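Local atomic coordinates of PTS-dependent dihydroxyacetone kinase, ADP-binding subunit dhaL (PDB entry 3CR3), a protein that binds ADP with magnesium, takes a phosphoryl group from DhaM to form ATP, and passes it to dihydroxyacetone held by DhaK. Residues G115-Q118 and V119-T123; L155-K159 and G160-Y164; S73-G76 and G77-P81; N133-T137 and D138-K142; S61-F64 and K65-M69. All coordinates share one frame; numbering follows the deposited sequence.

How the contacts relate
Contact 5 comes first along the chain, on helix 60-74, and contact 3 follows where that helix gives way to helix 79-94; their centres are about 15 Å apart. Contact 1 lies between helices 100-115 and 125-136, contact 4 between helices 125-136 and 142-151, and contact 2 in the long loop before helix 175-191. Contacts 1, 2 and 3 all touch ADP, contact 1 at the adenine, contact 3 at the phosphates. Contacts 1 and 2, with centres about 9 Å apart, also touch each other through Glu121 and Lys122. Contacts 4 and 5 lie in the all-helical body outside the pocket, about 25 Å apart between centres. Three of the loops between helices thus contribute to the nucleotide pocket.

Contact 1 (G115-Q118 and V119-T123); sequences GKAQ and VGEKT. With ADP (adenosine-5'-diphosphate), chain G.
With chi1 at -67° the CG of Glu121 stands beside its own backbone N and anti to the carbonyl carbon, and an extended chain beyond it carries the carboxylate back over the type II beta turn from Gln118 to Glu121. There OE2 takes the backbone N-H of Gln118, Gln118 N to Glu121 OE2 being 2.8 Å, in a bond that is almost straight (178°) and uses the anti lone pair. The turn's own bond, from Glu121 N to Gln118 O, is weak at 3.4 Å; the straight bond to the carboxylate is a second tie across the same four residues. Gly120 takes positive phi in the turn. The side-chain amide of Gln118 is turned well out of the carboxylate plane and is not bonded to it directly. The other carboxylate oxygen, OE1, is hydrogen-bonded to Thr158 of the loop that carries Lys159 and Arg161, which couples this turn to a second wall of the nucleotide pocket. A water donates to Gln118 O and accepts from Thr123 OG1 at 2.7 Å, bridging the turn to Thr123, which precedes the turn into helix 125-136. Thr123 also caps Val125 N. Its CB lies 3.4 Å from ADP N3, while Ala117 CB approaches ADP N1 to 3.6 Å, both at the pyrimidine part of the adenine. The amino group is read by backbone: ADP N6 donates to Gly115 O over 3.1 Å at 171°.

Contact 2 (L155-K159 and G160-Y164); sequences LLATK and GRASY. With ADP (adenosine-5'-diphosphate), chain G.
Ala157 presses its methyl against that of Ala162, the two CB atoms only 3.4 Å apart, tighter than usual for carbons. Beside this pair, Ala157 O receives a CA-H...O contact from Ser163, with Ser163 CA to Ala157 O at 3.4 Å. These contacts lay the short helical turn 161-164 against the preceding loop. Ser163 CB sits against the peptide between Thr158 and Lys159, 3.4 Å from Lys159 N. With chi1 at 63° its OG lies between the backbone N and the carbonyl carbon and turns back to Gly160 O, a very short hydrogen bond of 2.5 Å between Ser163 OG and Gly160 O. Ser163 N donates to the same carbonyl, so two donors of one residue grip it and close the turn. Next to the adenine, Gly160 CA comes within 3.6 Å of ADP N7. Arg161 extends its chain past the diphosphate, CD 3.7 Å from ADP O3B, and its side chain also touches Asp34, a magnesium ligand. The guanidinium would probably offset part of the negative charge of the beta-phosphate, consistent with a probable role of Arg161 in binding ADP.

Contact 3 (S73-G76 and G77-P81); sequences SKVG and GASGP. With ADP (adenosine-5'-diphosphate), chain G.
Val75 and Ser79 face each other across a glycine-rich phosphate-binding loop that joins helix 60-74 to helix 79-94, as the chain passes through Gly76 and Gly77. The valine side chain points at the new helix, CG1 anti to its backbone N (chi1 -170°), and this methyl meets the hydroxyl of Ser79, with Val75 CG1 3.1 Å from Ser79 OG. Val75 also packs on backbone: its CB lies 3.7 Å from Gly80 CA, a close fit at a residue without a side chain. Ser79 brings its OG against the CG1 methyl. Its chi1 of 59° puts OG between the backbone N and the carbonyl carbon, and the same oxygen that touches the methyl donates to the alpha-phosphate, Ser79 OG to ADP O2A being 2.8 Å. Ala78 directs its CB away from segment 73-76, to the nucleotide side. Gly80 N is bonded to Gly77 O at 3.0 Å. Gly77 has its CA 3.3 Å from ADP O2B, so that bare backbone meets the diphosphate where it settles on the loop. His37 and Asn40 of helix 37-54 flank Ser79 and Val75. Ala78 N donates to the beta-phosphate at ADP O2B over 2.8 Å, nearly straight at 171°.

Contact 4 (N133-T137 and D138-K142); sequences NDLQT and DSASK
A single carbonyl, Asp134 O, is gripped from opposite faces of its plane, by Thr137 N on one and Ser139 N on the other, where a Schellman motif ends helix 125-136. Asp138, with positive phi, is its C-prime residue. The outer bond of the motif runs from Ser139 N to Asp134 O, 2.8 Å long, its donor standing 38° out of the carbonyl plane. The inner one, Asp138 N to Leu135 O at 3.2 Å, comes in far more steeply, 76° out of plane. Two hydroxyls gather at the same end. Thr137 and Ser139 both place OG1 or OG between the backbone N and the carbonyl carbon, which brings Thr137 OG1 and Ser139 OG to 2.8 Å from each other. The carbonyl oxygens of Asn133 and Asp134 lie near this pair. Past the reversal the contact turns apolar. The methyl of Ala140 lies alongside the end of Leu135, Ala140 CB to Leu135 CD2 3.7 Å, and also near the CB of Asp134. Leu135 rests in turn on Ile104 of helix 100-115, and Ala140 on Leu188 of helix 175-191, so the turn sits over neighbouring helices of the bundle. Ser141 then caps the next helix through Asn144 N. Between the two helices one water donates to Asp134 OD2 at 2.7 Å and accepts from Ser141 N at 3.2 Å.

Contact 5 (S61-F64 and K65-M69); sequences SEIF and KKVAM
Backbone hydrogen bonds from Lys65, Lys66, Val67 and Ala68 back to Ser61, Glu62, Ile63 and Phe64 make this a regular alpha-helical turn within helix 60-74. The shortest joins Ala68 N to Phe64 O at 2.8 Å. Lys65 N meets Ser61 O at 3.0 Å, Lys66 N meets Glu62 O at 3.1 Å, and Val67 N meets Ile63 O at 2.9 Å, each pair i to i+4. Apolar contact between the turns is slight. Ile63 CG2 and Val67 CG2 are 4.4 Å apart on one face. The valine's chi1 of 173° leaves CG2 beside its backbone N, where it lies 3.3 Å from Ile63 O. This face packs on Leu11 of helix 4-20. Phe64 reaches from the turn toward the same helix, touching Trp10 and Thr7, and Val67 also touches Phe87 of helix 79-94. Polar side chains find partners outside this turn: Ser61 OG is bonded to Ser91 O, and Glu62 OE1 to Gly58 N ahead of the helix. Lys65 and Lys66 start alike, CG anti to the backbone N, and lead their ends away from segment 61-64. The chemistry thus divides the work: main-chain bonds hold one turn to the next, while Ile63, Phe64 and Val67 spend their apolar surface chiefly on neighbouring helices of the bundle.

Contact 1 (G115-Q118 and V119-T123)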
# COMPACT_ATOMS: atom_id res chain seq x y z
N GLY A 115 -16.79 -1.64 14.92
CA GLY A 115 -15.68 -2.52 14.60
C GLY A 115 -16.11 -3.85 14.01
O GLY A 115 -15.26 -4.61 13.56
N LYS A 116 -17.41 -4.14 14.01
CA LYS A 116 -17.97 -5.39 13.42
C LYS A 116 -17.49 -6.70 14.07
O LYS A 116 -17.49 -7.75 13.43
CB LYS A 116 -17.75 -5.45 11.89
CG LYS A 116 -18.82 -4.71 11.07
CD LYS A 116 -18.64 -3.21 11.10
CE LYS A 116 -19.66 -2.50 10.22
NZ LYS A 116 -19.60 -1.03 10.45
N ALA A 117 -17.12 -6.63 15.35
CA ALA A 117 -16.62 -7.81 16.04
C ALA A 117 -17.76 -8.61 16.66
O ALA A 117 -18.71 -8.05 17.21
CB ALA A 117 -15.58 -7.42 17.12
N GLN A 118 -17.66 -9.93 16.53
CA GLN A 118 -18.55 -10.84 17.21
C GLN A 118 -17.94 -11.19 18.55
O GLN A 118 -16.74 -11.00 18.76
CB GLN A 118 -18.74 -12.11 16.38
CG GLN A 118 -19.54 -11.90 15.10
CD GLN A 118 -19.43 -13.08 14.16
OE1 GLN A 118 -18.81 -12.99 13.10
NE2 GLN A 118 -20.00 -14.21 14.55
N VAL A 119 -18.75 -11.69 19.47
CA VAL A 119 -18.23 -12.18 20.74
C VAL A 119 -17.30 -13.37 20.47
O VAL A 119 -17.62 -14.24 19.64
CB VAL A 119 -19.37 -12.57 21.71
CG1 VAL A 119 -18.82 -13.03 23.06
CG2 VAL A 119 -20.33 -11.40 21.89
N GLY A 120 -16.16 -13.39 21.15
CA GLY A 120 -15.16 -14.47 21.00
C GLY A 120 -14.04 -14.15 20.06
O GLY A 120 -13.17 -14.99 19.80
N GLU A 121 -14.02 -12.93 19.54
CA GLU A 121 -13.02 -12.55 18.55
C GLU A 121 -11.78 -11.91 19.15
O GLU A 121 -10.93 -11.42 18.42
CB GLU A 121 -13.63 -11.65 17.48
CG GLU A 121 -14.67 -12.35 16.60
CD GLU A 121 -14.68 -11.75 15.22
OE1 GLU A 121 -13.74 -12.02 14.45
OE2 GLU A 121 -15.61 -10.98 14.92
N LYS A 122 -11.69 -11.96 20.48
CA LYS A 122 -10.55 -11.43 21.26
C LYS A 122 -10.49 -9.92 21.20
O LYS A 122 -9.47 -9.35 20.88
CB LYS A 122 -9.22 -12.06 20.82
CG LYS A 122 -8.08 -12.05 21.86
CD LYS A 122 -6.74 -12.10 21.12
CE LYS A 122 -5.54 -12.33 22.00
NZ LYS A 122 -5.47 -13.71 22.58
N THR A 123 -11.61 -9.25 21.49
CA THR A 123 -11.61 -7.79 21.62
C THR A 123 -12.42 -7.42 22.86
O THR A 123 -13.03 -8.29 23.49
CB THR A 123 -12.26 -7.09 20.42
OG1 THR A 123 -13.67 -7.32 20.44
CG2 THR A 123 -11.67 -7.54 19.08
PB ADP G . -4.70 0.25 17.74
O1B ADP G . -3.31 0.63 18.11
O2B ADP G . -5.24 1.03 16.59
O3B ADP G . -4.90 -1.26 17.59
PA ADP G . -5.31 0.46 20.57
O1A ADP G . -4.00 -0.22 20.77
O2A ADP G . -5.51 1.77 21.31
O3A ADP G . -5.62 0.69 19.00
O5' ADP G . -6.51 -0.54 20.97
C5' ADP G . -6.42 -1.94 20.69
C4' ADP G . -7.70 -2.58 21.17
O4' ADP G . -8.83 -2.16 20.39
C3' ADP G . -7.69 -4.09 21.06
O3' ADP G . -7.08 -4.64 22.24
C2' ADP G . -9.16 -4.46 20.93
O2' ADP G . -9.79 -4.73 22.18
C1' ADP G . -9.81 -3.19 20.39
N9 ADP G . -10.24 -3.40 19.00
C8 ADP G . -9.42 -3.30 17.92
N7 ADP G . -10.10 -3.55 16.79
C5 ADP G . -11.37 -3.82 17.15
C6 ADP G . -12.61 -4.17 16.43
N6 ADP G . -12.59 -4.25 15.09
N1 ADP G . -13.73 -4.37 17.16
C2 ADP G . -13.75 -4.26 18.51
N3 ADP G . -12.66 -3.95 19.21
C4 ADP G . -11.47 -3.73 18.60
O HOH W 1 -14.60 -9.81 20.27
O HOH W 2 -16.98 -10.76 12.85

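Contact 2 (L155-K159 and G160-Y164)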
# COMPACT_ATOMS: atom_id res chain seq x y z
N LEU A 155 -7.80 -16.98 23.24
CA LEU A 155 -8.51 -16.74 21.99
C LEU A 155 -7.56 -16.39 20.84
O LEU A 155 -6.53 -15.72 21.05
CB LEU A 155 -9.54 -15.61 22.16
CG LEU A 155 -10.70 -15.80 23.15
CD1 LEU A 155 -11.36 -14.48 23.45
CD2 LEU A 155 -11.74 -16.79 22.60
N LEU A 156 -7.93 -16.85 19.63
CA LEU A 156 -7.34 -16.37 18.38
C LEU A 156 -7.89 -14.98 18.06
O LEU A 156 -9.09 -14.78 18.03
CB LEU A 156 -7.65 -17.32 17.22
CG LEU A 156 -7.10 -16.98 15.83
CD1 LEU A 156 -5.62 -17.30 15.75
CD2 LEU A 156 -7.85 -17.70 14.73
N ALA A 157 -7.00 -14.03 17.83
CA ALA A 157 -7.41 -12.69 17.42
C ALA A 157 -7.87 -12.70 15.97
O ALA A 157 -7.14 -13.10 15.08
CB ALA A 157 -6.25 -11.70 17.59
N THR A 158 -9.10 -12.24 15.73
CA THR A 158 -9.58 -12.18 14.36
C THR A 158 -9.99 -10.77 13.93
O THR A 158 -10.55 -10.58 12.84
CB THR A 158 -10.67 -13.23 14.09
OG1 THR A 158 -11.70 -13.14 15.08
CG2 THR A 158 -10.06 -14.64 14.12
N LYS A 159 -9.66 -9.78 14.77
CA LYS A 159 -9.99 -8.38 14.54
C LYS A 159 -8.87 -7.46 15.00
O LYS A 159 -8.17 -7.73 15.99
CB LYS A 159 -11.30 -8.01 15.27
CG LYS A 159 -12.59 -8.64 14.67
CD LYS A 159 -13.11 -7.82 13.50
CE LYS A 159 -14.03 -8.64 12.65
NZ LYS A 159 -14.48 -7.86 11.47
N GLY A 160 -8.71 -6.35 14.29
CA GLY A 160 -7.73 -5.34 14.69
C GLY A 160 -6.31 -5.74 14.35
O GLY A 160 -6.08 -6.70 13.60
N ARG A 161 -5.34 -5.02 14.90
CA ARG A 161 -3.93 -5.28 14.64
C ARG A 161 -3.49 -6.68 15.06
O ARG A 161 -2.63 -7.29 14.40
CB ARG A 161 -3.07 -4.22 15.31
CG ARG A 161 -3.12 -2.88 14.58
CD ARG A 161 -2.18 -1.92 15.24
NE ARG A 161 -2.19 -0.61 14.60
CZ ARG A 161 -1.16 -0.10 13.92
NH1 ARG A 161 -0.04 -0.81 13.76
NH2 ARG A 161 -1.26 1.12 13.40
N ALA A 162 -4.05 -7.15 16.17
CA ALA A 162 -3.76 -8.48 16.73
C ALA A 162 -4.01 -9.62 15.76
O ALA A 162 -3.31 -10.65 15.81
CB ALA A 162 -4.59 -8.71 18.01
N SER A 163 -5.01 -9.45 14.91
CA SER A 163 -5.39 -10.46 13.92
C SER A 163 -4.27 -10.74 12.92
O SER A 163 -4.23 -11.81 12.33
CB SER A 163 -6.68 -10.05 13.20
OG SER A 163 -6.52 -8.85 12.46
N TYR A 164 -3.32 -9.80 12.77
CA TYR A 164 -2.24 -9.95 11.78
C TYR A 164 -1.25 -11.02 12.23
O TYR A 164 -0.44 -11.50 11.44
CB TYR A 164 -1.51 -8.61 11.53
CG TYR A 164 -2.33 -7.67 10.69
CD1 TYR A 164 -2.17 -7.59 9.32
CD2 TYR A 164 -3.30 -6.86 11.28
CE1 TYR A 164 -2.94 -6.71 8.54
CE2 TYR A 164 -4.08 -5.99 10.52
CZ TYR A 164 -3.89 -5.92 9.16
OH TYR A 164 -4.69 -5.08 8.42
PB ADP G . -4.70 0.25 17.74
O1B ADP G . -3.31 0.63 18.11
O2B ADP G . -5.24 1.03 16.59
O3B ADP G . -4.90 -1.26 17.59
PA ADP G . -5.31 0.46 20.57
O1A ADP G . -4.00 -0.22 20.77
O2A ADP G . -5.51 1.77 21.31
O3A ADP G . -5.62 0.69 19.00
O5' ADP G . -6.51 -0.54 20.97
C5' ADP G . -6.42 -1.94 20.69
C4' ADP G . -7.70 -2.58 21.17
O4' ADP G . -8.83 -2.16 20.39
C3' ADP G . -7.69 -4.09 21.06
O3' ADP G . -7.08 -4.64 22.24
C2' ADP G . -9.16 -4.46 20.93
O2' ADP G . -9.79 -4.73 22.18
C1' ADP G . -9.81 -3.19 20.39
N9 ADP G . -10.24 -3.40 19.00
C8 ADP G . -9.42 -3.30 17.92
N7 ADP G . -10.10 -3.55 16.79
C5 ADP G . -11.37 -3.82 17.15
C6 ADP G . -12.61 -4.17 16.43
N6 ADP G . -12.59 -4.25 15.09
N1 ADP G . -13.73 -4.37 17.16
C2 ADP G . -13.75 -4.26 18.51
N3 ADP G . -12.66 -3.95 19.21
C4 ADP G . -11.47 -3.73 18.60

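Contact 3 (S73-G76 and G77-P81)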
# COMPACT_ATOMS: atom_id res chain seq x y z
N SER A 73 -11.34 12.55 19.43
CA SER A 73 -10.28 13.47 19.00
C SER A 73 -8.88 13.06 19.46
O SER A 73 -7.93 13.11 18.67
CB SER A 73 -10.59 14.89 19.48
OG SER A 73 -11.77 15.39 18.86
N LYS A 74 -8.75 12.67 20.73
CA LYS A 74 -7.44 12.56 21.39
C LYS A 74 -6.78 11.15 21.40
O LYS A 74 -5.60 11.02 21.74
CB LYS A 74 -7.53 13.13 22.82
CG LYS A 74 -8.01 14.59 22.89
CD LYS A 74 -6.91 15.58 22.47
CE LYS A 74 -7.39 17.03 22.50
NZ LYS A 74 -8.23 17.38 21.30
N VAL A 75 -7.55 10.12 21.03
CA VAL A 75 -7.03 8.75 20.88
C VAL A 75 -6.79 8.44 19.38
O VAL A 75 -7.72 8.52 18.58
CB VAL A 75 -8.01 7.71 21.50
CG1 VAL A 75 -7.38 6.33 21.58
CG2 VAL A 75 -8.45 8.16 22.88
N GLY A 76 -5.56 8.12 19.01
CA GLY A 76 -5.20 7.93 17.59
C GLY A 76 -5.32 6.52 17.03
O GLY A 76 -5.06 6.30 15.82
N GLY A 77 -5.71 5.57 17.89
CA GLY A 77 -5.91 4.18 17.50
C GLY A 77 -7.37 3.75 17.50
O GLY A 77 -8.27 4.57 17.76
N ALA A 78 -7.59 2.47 17.22
CA ALA A 78 -8.92 1.87 17.15
C ALA A 78 -9.77 2.12 18.40
O ALA A 78 -10.97 2.30 18.31
CB ALA A 78 -8.80 0.36 16.91
N SER A 79 -9.13 2.16 19.56
CA SER A 79 -9.87 2.39 20.80
C SER A 79 -10.64 3.73 20.82
O SER A 79 -11.62 3.87 21.54
CB SER A 79 -8.92 2.28 22.00
OG SER A 79 -7.88 3.24 21.86
N GLY A 80 -10.19 4.70 20.02
CA GLY A 80 -10.88 6.00 19.90
C GLY A 80 -12.28 5.90 19.29
O GLY A 80 -13.28 6.18 19.98
N PRO A 81 -12.37 5.52 18.00
CA PRO A 81 -13.69 5.24 17.42
C PRO A 81 -14.53 4.26 18.24
O PRO A 81 -15.76 4.39 18.26
CB PRO A 81 -13.37 4.63 16.05
CG PRO A 81 -11.95 4.90 15.78
CD PRO A 81 -11.28 5.36 17.02
PB ADP G . -4.70 0.25 17.74
O1B ADP G . -3.31 0.63 18.11
O2B ADP G . -5.24 1.03 16.59
O3B ADP G . -4.90 -1.26 17.59
PA ADP G . -5.31 0.46 20.57
O1A ADP G . -4.00 -0.22 20.77
O2A ADP G . -5.51 1.77 21.31
O3A ADP G . -5.62 0.69 19.00
O5' ADP G . -6.51 -0.54 20.97
C5' ADP G . -6.42 -1.94 20.69
C4' ADP G . -7.70 -2.58 21.17
O4' ADP G . -8.83 -2.16 20.39
C3' ADP G . -7.69 -4.09 21.06
O3' ADP G . -7.08 -4.64 22.24
C2' ADP G . -9.16 -4.46 20.93
O2' ADP G . -9.79 -4.73 22.18
C1' ADP G . -9.81 -3.19 20.39
N9 ADP G . -10.24 -3.40 19.00
C8 ADP G . -9.42 -3.30 17.92
N7 ADP G . -10.10 -3.55 16.79
C5 ADP G . -11.37 -3.82 17.15
C6 ADP G . -12.61 -4.17 16.43
N6 ADP G . -12.59 -4.25 15.09
N1 ADP G . -13.73 -4.37 17.16
C2 ADP G . -13.75 -4.26 18.51
N3 ADP G . -12.66 -3.95 19.21
C4 ADP G . -11.47 -3.73 18.60

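Contact 4 (N133-T137 and D138-K142)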
# COMPACT_ATOMS: atom_id res chain seq x y z
N ASN A 133 -24.27 -9.50 30.28
CA ASN A 133 -24.91 -10.77 30.62
C ASN A 133 -24.98 -10.92 32.15
O ASN A 133 -26.02 -11.26 32.69
CB ASN A 133 -24.18 -11.95 29.96
CG ASN A 133 -24.54 -12.11 28.47
OD1 ASN A 133 -25.64 -11.76 28.03
ND2 ASN A 133 -23.61 -12.66 27.69
N ASP A 134 -23.87 -10.61 32.82
CA ASP A 134 -23.78 -10.68 34.29
C ASP A 134 -24.78 -9.73 34.98
O ASP A 134 -25.46 -10.12 35.92
CB ASP A 134 -22.35 -10.39 34.77
CG ASP A 134 -21.43 -11.61 34.64
OD1 ASP A 134 -21.95 -12.73 34.39
OD2 ASP A 134 -20.20 -11.45 34.80
N LEU A 135 -24.85 -8.49 34.49
CA LEU A 135 -25.81 -7.51 35.02
C LEU A 135 -27.26 -8.01 34.87
O LEU A 135 -28.07 -7.84 35.77
CB LEU A 135 -25.64 -6.14 34.34
CG LEU A 135 -24.36 -5.33 34.55
CD1 LEU A 135 -24.30 -4.17 33.55
CD2 LEU A 135 -24.21 -4.82 35.98
N GLN A 136 -27.55 -8.64 33.74
CA GLN A 136 -28.89 -9.17 33.44
C GLN A 136 -29.23 -10.41 34.27
O GLN A 136 -30.39 -10.82 34.35
CB GLN A 136 -29.02 -9.45 31.93
CG GLN A 136 -29.40 -8.22 31.11
CD GLN A 136 -29.14 -8.36 29.60
OE1 GLN A 136 -28.83 -9.45 29.09
NE2 GLN A 136 -29.27 -7.24 28.87
N THR A 137 -28.21 -11.00 34.88
CA THR A 137 -28.39 -12.17 35.74
C THR A 137 -27.99 -11.83 37.17
O THR A 137 -27.79 -12.72 38.01
CB THR A 137 -27.59 -13.39 35.23
OG1 THR A 137 -26.22 -13.02 35.02
CG2 THR A 137 -28.17 -13.90 33.91
N ASP A 138 -27.88 -10.53 37.45
CA ASP A 138 -27.46 -9.98 38.74
C ASP A 138 -26.27 -10.74 39.33
O ASP A 138 -26.34 -11.25 40.44
CB ASP A 138 -28.62 -9.95 39.73
CG ASP A 138 -28.29 -9.19 41.00
OD1 ASP A 138 -27.56 -8.17 40.92
OD2 ASP A 138 -28.75 -9.63 42.07
N SER A 139 -25.19 -10.82 38.57
CA SER A 139 -24.02 -11.59 38.95
C SER A 139 -22.72 -10.89 38.54
O SER A 139 -21.68 -11.52 38.47
CB SER A 139 -24.10 -13.00 38.36
OG SER A 139 -24.14 -12.96 36.94
N ALA A 140 -22.81 -9.59 38.26
CA ALA A 140 -21.63 -8.80 37.89
C ALA A 140 -20.69 -8.61 39.07
O ALA A 140 -21.13 -8.33 40.18
CB ALA A 140 -22.05 -7.46 37.31
N SER A 141 -19.40 -8.78 38.82
CA SER A 141 -18.38 -8.71 39.86
C SER A 141 -17.00 -8.49 39.28
O SER A 141 -16.73 -8.86 38.13
CB SER A 141 -18.37 -10.00 40.67
OG SER A 141 -17.64 -10.99 39.96
N LYS A 142 -16.11 -7.91 40.10
CA LYS A 142 -14.71 -7.74 39.72
C LYS A 142 -14.05 -9.09 39.40
O LYS A 142 -13.31 -9.21 38.42
CB LYS A 142 -13.93 -6.98 40.79
CG LYS A 142 -12.42 -7.01 40.59
CD LYS A 142 -11.72 -5.78 41.14
CE LYS A 142 -10.22 -5.94 41.09
NZ LYS A 142 -9.76 -6.97 42.07
O HOH W 3 -19.01 -9.22 35.63

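Contact 5 (S61-F64 and K65-M69)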
# COMPACT_ATOMS: atom_id res chain seq x y z
N SER A 61 -26.38 12.36 30.06
CA SER A 61 -26.22 12.33 28.60
C SER A 61 -25.13 13.30 28.12
O SER A 61 -24.27 12.91 27.33
CB SER A 61 -27.55 12.62 27.89
OG SER A 61 -27.38 12.64 26.49
N GLU A 62 -25.18 14.55 28.61
CA GLU A 62 -24.12 15.54 28.30
C GLU A 62 -22.71 15.08 28.67
O GLU A 62 -21.77 15.32 27.91
CB GLU A 62 -24.40 16.88 28.99
CG GLU A 62 -25.71 17.51 28.57
CD GLU A 62 -25.90 18.92 29.08
OE1 GLU A 62 -24.97 19.47 29.72
OE2 GLU A 62 -26.98 19.48 28.82
N ILE A 63 -22.56 14.43 29.82
CA ILE A 63 -21.25 13.90 30.22
C ILE A 63 -20.73 12.89 29.20
O ILE A 63 -19.60 13.03 28.71
CB ILE A 63 -21.26 13.26 31.61
CG1 ILE A 63 -21.91 14.21 32.63
CG2 ILE A 63 -19.82 12.85 32.02
CD1 ILE A 63 -22.13 13.61 34.01
N PHE A 64 -21.55 11.89 28.90
CA PHE A 64 -21.19 10.85 27.94
C PHE A 64 -20.84 11.43 26.56
O PHE A 64 -19.89 10.98 25.92
CB PHE A 64 -22.31 9.80 27.83
CG PHE A 64 -22.52 8.96 29.09
CD1 PHE A 64 -21.50 8.79 30.03
CD2 PHE A 64 -23.73 8.32 29.31
CE1 PHE A 64 -21.70 8.01 31.17
CE2 PHE A 64 -23.94 7.54 30.44
CZ PHE A 64 -22.91 7.38 31.37
N LYS A 65 -21.61 12.43 26.11
CA LYS A 65 -21.33 13.09 24.84
C LYS A 65 -19.95 13.74 24.83
O LYS A 65 -19.23 13.67 23.83
CB LYS A 65 -22.42 14.12 24.49
CG LYS A 65 -22.21 14.79 23.12
CD LYS A 65 -23.50 15.37 22.51
CE LYS A 65 -23.22 16.05 21.15
NZ LYS A 65 -22.44 15.17 20.21
N LYS A 66 -19.59 14.37 25.95
CA LYS A 66 -18.29 15.02 26.13
C LYS A 66 -17.15 13.99 26.15
O LYS A 66 -16.06 14.24 25.60
CB LYS A 66 -18.28 15.86 27.41
CG LYS A 66 -16.98 16.64 27.69
CD LYS A 66 -16.60 17.57 26.53
CE LYS A 66 -17.33 18.92 26.59
NZ LYS A 66 -17.13 19.66 25.30
N VAL A 67 -17.42 12.85 26.77
CA VAL A 67 -16.46 11.74 26.81
C VAL A 67 -16.25 11.24 25.38
O VAL A 67 -15.11 11.13 24.92
CB VAL A 67 -16.93 10.60 27.75
CG1 VAL A 67 -15.99 9.37 27.64
CG2 VAL A 67 -16.99 11.09 29.17
N ALA A 68 -17.34 10.97 24.68
CA ALA A 68 -17.27 10.46 23.31
C ALA A 68 -16.41 11.36 22.39
O ALA A 68 -15.52 10.86 21.70
CB ALA A 68 -18.66 10.28 22.76
N MSE A 69 -16.66 12.67 22.39
CA MSE A 69 -15.94 13.60 21.51
C MSE A 69 -14.47 13.76 21.88
O MSE A 69 -13.63 13.86 21.00
CB MSE A 69 -16.63 14.97 21.46
CG MSE A 69 -18.10 14.92 21.03
SE MSE A 69 -18.42 13.99 19.33
CE MSE A 69 -18.80 12.17 19.89